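Local coordinates for protein citrate synthase (Pyrobaculum aerophilum, PDB 2IBP) that probably catalyses the condensation of oxaloacetate with acetyl-CoA and water to give citrate and CoA, a step of the tricarboxylic acid cycle, at residues G350-F353 with Y354-I358; Y360-F363 with T364-F367. All blocks are in the same frame, centred on the assembly; numbering follows the deposited sequence. Where two conformers were deposited one is given.

Interaction 1: G350-F353 with Y354-I358; sequences GIAF and YYMGI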
# COMPACT_ATOMS: atom_id res chain seq x y z
N GLY A 350 11.58 -23.07 -5.43
CA GLY A 350 12.17 -22.48 -6.63
C GLY A 350 12.71 -23.49 -7.62
O GLY A 350 12.91 -23.17 -8.79
N ILE A 351 12.87 -24.73 -7.17
CA ILE A 351 13.48 -25.76 -8.01
C ILE A 351 12.65 -26.10 -9.24
O ILE A 351 13.12 -26.01 -10.38
CB ILE A 351 13.78 -27.01 -7.19
CG1 ILE A 351 14.82 -26.68 -6.09
CG2 ILE A 351 14.25 -28.14 -8.11
CD1 ILE A 351 15.08 -27.80 -5.11
N ALA A 352 11.38 -26.42 -9.03
CA ALA A 352 10.51 -26.74 -10.14
C ALA A 352 10.36 -25.55 -11.08
O ALA A 352 10.50 -25.70 -12.29
CB ALA A 352 9.15 -27.21 -9.63
N PHE A 353 10.17 -24.34 -10.52
CA PHE A 353 10.01 -23.15 -11.36
C PHE A 353 11.23 -22.98 -12.25
O PHE A 353 11.12 -22.71 -13.44
CB PHE A 353 9.90 -21.85 -10.55
CG PHE A 353 8.63 -21.69 -9.76
CD1 PHE A 353 7.46 -22.32 -10.11
CD2 PHE A 353 8.59 -20.74 -8.75
CE1 PHE A 353 6.29 -22.11 -9.36
CE2 PHE A 353 7.43 -20.50 -8.02
CZ PHE A 353 6.28 -21.16 -8.36
N TYR A 354 12.40 -23.11 -11.64
CA TYR A 354 13.65 -22.96 -12.38
C TYR A 354 13.67 -23.94 -13.55
O TYR A 354 13.97 -23.57 -14.68
CB TYR A 354 14.85 -23.19 -11.45
CG TYR A 354 16.19 -23.13 -12.14
CD1 TYR A 354 16.92 -21.95 -12.19
CD2 TYR A 354 16.74 -24.27 -12.70
CE1 TYR A 354 18.13 -21.90 -12.84
CE2 TYR A 354 17.97 -24.24 -13.31
CZ TYR A 354 18.65 -23.07 -13.39
OH TYR A 354 19.87 -23.06 -14.02
N TYR A 355 13.36 -25.20 -13.28
CA TYR A 355 13.40 -26.23 -14.31
C TYR A 355 12.30 -26.05 -15.37
O TYR A 355 12.49 -26.44 -16.54
CB TYR A 355 13.35 -27.62 -13.69
CG TYR A 355 14.64 -28.06 -13.02
CD1 TYR A 355 15.86 -27.80 -13.61
CD2 TYR A 355 14.61 -28.90 -11.91
CE1 TYR A 355 17.05 -28.26 -13.04
CE2 TYR A 355 15.80 -29.40 -11.35
CZ TYR A 355 17.01 -29.07 -11.93
OH TYR A 355 18.18 -29.57 -11.40
N MET A 356 11.18 -25.46 -14.96
CA MET A 356 10.08 -25.15 -15.88
C MET A 356 10.40 -23.99 -16.82
O MET A 356 9.63 -23.70 -17.74
CB MET A 356 8.81 -24.83 -15.11
CG MET A 356 8.22 -25.99 -14.34
SD MET A 356 6.80 -25.36 -13.44
CE MET A 356 6.36 -26.76 -12.43
N GLY A 357 11.50 -23.29 -16.57
CA GLY A 357 11.90 -22.18 -17.42
C GLY A 357 11.31 -20.85 -16.98
O GLY A 357 11.30 -19.88 -17.73
N ILE A 358 10.79 -20.81 -15.76
CA ILE A 358 10.23 -19.57 -15.24
C ILE A 358 11.41 -18.75 -14.72
O ILE A 358 12.18 -19.23 -13.87
CB ILE A 358 9.26 -19.83 -14.09
CG1 ILE A 358 8.06 -20.64 -14.62
CG2 ILE A 358 8.85 -18.50 -13.42
CD1 ILE A 358 7.11 -21.11 -13.54
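Phe353 and Ile358 meet on the buried side of this helix end, where Ile358 CD1 comes to 3.7 Å from Phe353 CD1. The contact is possible because the chain turns back: Phe353 O accepts from Ile358 N at 3.0 Å, and Gly357, with phi 89°, also donates its N to Tyr354 O. Phe363 meets the Phe353 ring edge-to-face, and Ile366 covers both side chains. A second packed strip runs along the helix, where Ile351 and Tyr355 point the same way and Ile351 CG2 lies 3.8 Å from Tyr355 CE2. With CG anti to the carbonyl carbon (chi1 -74°), the Tyr355 ring lies back along the preceding turn, and its OH is hydrogen-bonded to Asp315 OD1 and to the backbone N of Gln317 and Leu319. A leucine in place of Tyr355 would probably leave these three groups without their shared hydroxyl partner. The Met356 contact is lighter at its outer end, CE lying 4.0 Å from Ala352 CB, and the solvent side is at the exposed Gly357. Met356 N still bonds Ala352 O at 2.8 Å, closing the last regular turn. Positive phi at Gly357 and the paired backward bonds identify a Schellman motif ending helix 349-356.

Interaction 2: Y360-F363 with T364-F367; sequences YEYF and TPIF. With ACT (acetate ion), chain C.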
# COMPACT_ATOMS: atom_id res chain seq x y z
N TYR A 360 13.70 -16.14 -12.66
CA TYR A 360 13.68 -15.83 -11.24
C TYR A 360 12.77 -14.66 -10.90
O TYR A 360 12.10 -14.66 -9.85
CB TYR A 360 15.07 -15.43 -10.76
CG TYR A 360 16.09 -16.54 -10.76
CD1 TYR A 360 15.88 -17.68 -10.01
CD2 TYR A 360 17.32 -16.36 -11.37
CE1 TYR A 360 16.85 -18.67 -9.93
CE2 TYR A 360 18.30 -17.35 -11.30
CZ TYR A 360 18.06 -18.49 -10.57
OH TYR A 360 19.02 -19.49 -10.51
N GLU A 361 12.80 -13.62 -11.73
CA GLU A 361 12.04 -12.41 -11.47
C GLU A 361 10.53 -12.64 -11.50
O GLU A 361 9.77 -11.77 -11.08
CB GLU A 361 12.45 -11.28 -12.41
CG GLU A 361 12.24 -11.54 -13.90
CD GLU A 361 13.40 -12.24 -14.61
OE1 GLU A 361 14.31 -12.82 -13.97
OE2 GLU A 361 13.40 -12.20 -15.87
N TYR A 362 10.10 -13.81 -11.99
CA TYR A 362 8.67 -14.16 -12.00
C TYR A 362 8.26 -15.02 -10.81
O TYR A 362 7.09 -15.32 -10.62
CB TYR A 362 8.24 -14.79 -13.33
CG TYR A 362 8.25 -13.77 -14.45
CD1 TYR A 362 7.14 -12.94 -14.67
CD2 TYR A 362 9.41 -13.49 -15.14
CE1 TYR A 362 7.18 -11.96 -15.61
CE2 TYR A 362 9.46 -12.48 -16.07
CZ TYR A 362 8.35 -11.69 -16.29
OH TYR A 362 8.40 -10.67 -17.21
N PHE A 363 9.22 -15.40 -9.96
CA PHE A 363 8.90 -16.21 -8.78
C PHE A 363 7.94 -15.47 -7.85
O PHE A 363 6.92 -16.04 -7.42
CB PHE A 363 10.17 -16.57 -7.99
CG PHE A 363 11.00 -17.68 -8.61
CD1 PHE A 363 10.95 -17.95 -9.97
CD2 PHE A 363 11.95 -18.35 -7.83
CE1 PHE A 363 11.76 -18.95 -10.53
CE2 PHE A 363 12.74 -19.34 -8.39
CZ PHE A 363 12.64 -19.64 -9.73
N THR A 364 8.27 -14.23 -7.51
CA THR A 364 7.40 -13.46 -6.61
C THR A 364 6.06 -13.12 -7.26
O THR A 364 5.03 -13.24 -6.60
CB THR A 364 8.13 -12.26 -6.01
OG1 THR A 364 9.28 -12.76 -5.30
CG2 THR A 364 7.21 -11.52 -5.04
N PRO A 365 6.05 -12.75 -8.55
CA PRO A 365 4.77 -12.61 -9.22
C PRO A 365 3.88 -13.86 -9.10
O PRO A 365 2.67 -13.74 -8.90
CB PRO A 365 5.16 -12.32 -10.66
CG PRO A 365 6.40 -11.48 -10.49
CD PRO A 365 7.13 -12.11 -9.33
N ILE A 366 4.45 -15.05 -9.21
CA ILE A 366 3.65 -16.28 -9.04
C ILE A 366 3.14 -16.40 -7.60
O ILE A 366 2.01 -16.84 -7.36
CB ILE A 366 4.42 -17.51 -9.49
CG1 ILE A 366 4.65 -17.39 -11.01
CG2 ILE A 366 3.64 -18.80 -9.20
CD1 ILE A 366 5.67 -18.37 -11.57
N PHE A 367 3.95 -16.00 -6.62
CA PHE A 367 3.46 -15.95 -5.24
C PHE A 367 2.20 -15.04 -5.16
O PHE A 367 1.22 -15.38 -4.50
CB PHE A 367 4.56 -15.43 -4.32
CG PHE A 367 4.16 -15.37 -2.87
CD1 PHE A 367 4.41 -16.43 -2.02
CD2 PHE A 367 3.52 -14.26 -2.36
CE1 PHE A 367 4.05 -16.36 -0.68
CE2 PHE A 367 3.18 -14.18 -1.03
CZ PHE A 367 3.47 -15.22 -0.18
C ACT C . 16.70 -17.38 -14.50
O ACT C . 16.01 -16.34 -14.38
OXT ACT C . 17.84 -17.25 -15.02
CH3 ACT C . 16.21 -18.73 -14.04
O HOH W 1 10.86 -13.03 -8.04
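The first turn of helix 363-382 and the turn leading into it form this contact, with Ile366 N donating to Tyr362 O at 3.0 Å and Phe367 N to Phe363 O at 3.1 Å. In this first turn the lack of an N-H at Pro365 breaks no bond described here; its CD lies 3.2 Å from Glu361 O, on the preceding turn, while CG approaches the Tyr362 ring obliquely. Ile366 CG1, anti to its own carbonyl carbon (chi1 -65°), passes 3.2 Å from Tyr362 O. One water bridges the turn, donating to Tyr360 O at 2.7 Å and accepting from Thr364 N at 2.9 Å. At the helix start, Phe363 N bonds Tyr360 O, and one face of the Phe363 ring receives Tyr360 CA. Tyr360 N holds an acetate oxygen in a nearly straight bond (167°), and the acetate methyl stands over the centre of the Tyr360 ring. Tyr362 OH is hydrogen-bonded to His165 ND1. Tyr360 O thus has two partners, Phe363 N and the water, and the water gives Thr364 N an acceptor at the helix start. The acetate, probably from the crystallisation liquor, implies that such an ion can settle here with one oxygen on this backbone N-H and its methyl over the aromatic face.

Interactions 1 and 2 lie at the facing ends of consecutive helices, 349-356 and 363-382, each with part of the loop between them, the first closing a helix and the second opening one. Their centres are about 10 Å apart and they touch directly: Phe353 CZ reaches 3.6 Å from Ile366 CG2, and Tyr354 CE1 lies 3.5 Å from Tyr360 OH. Both are partly buried, but interaction 2 lies nearer the centre of the chain (about 10 Å against 17 Å) and has no exposed residue, whereas interaction 1 includes the exposed Gly357. Chemically, 350-358 combines backbone closure with apolar side-chain pairs, while 360-367 combines two helix bonds with a water bridge and a proline, and also carries an acetate. Phe367 is about 6 Å from Asp346, predicted catalytic, between side chains.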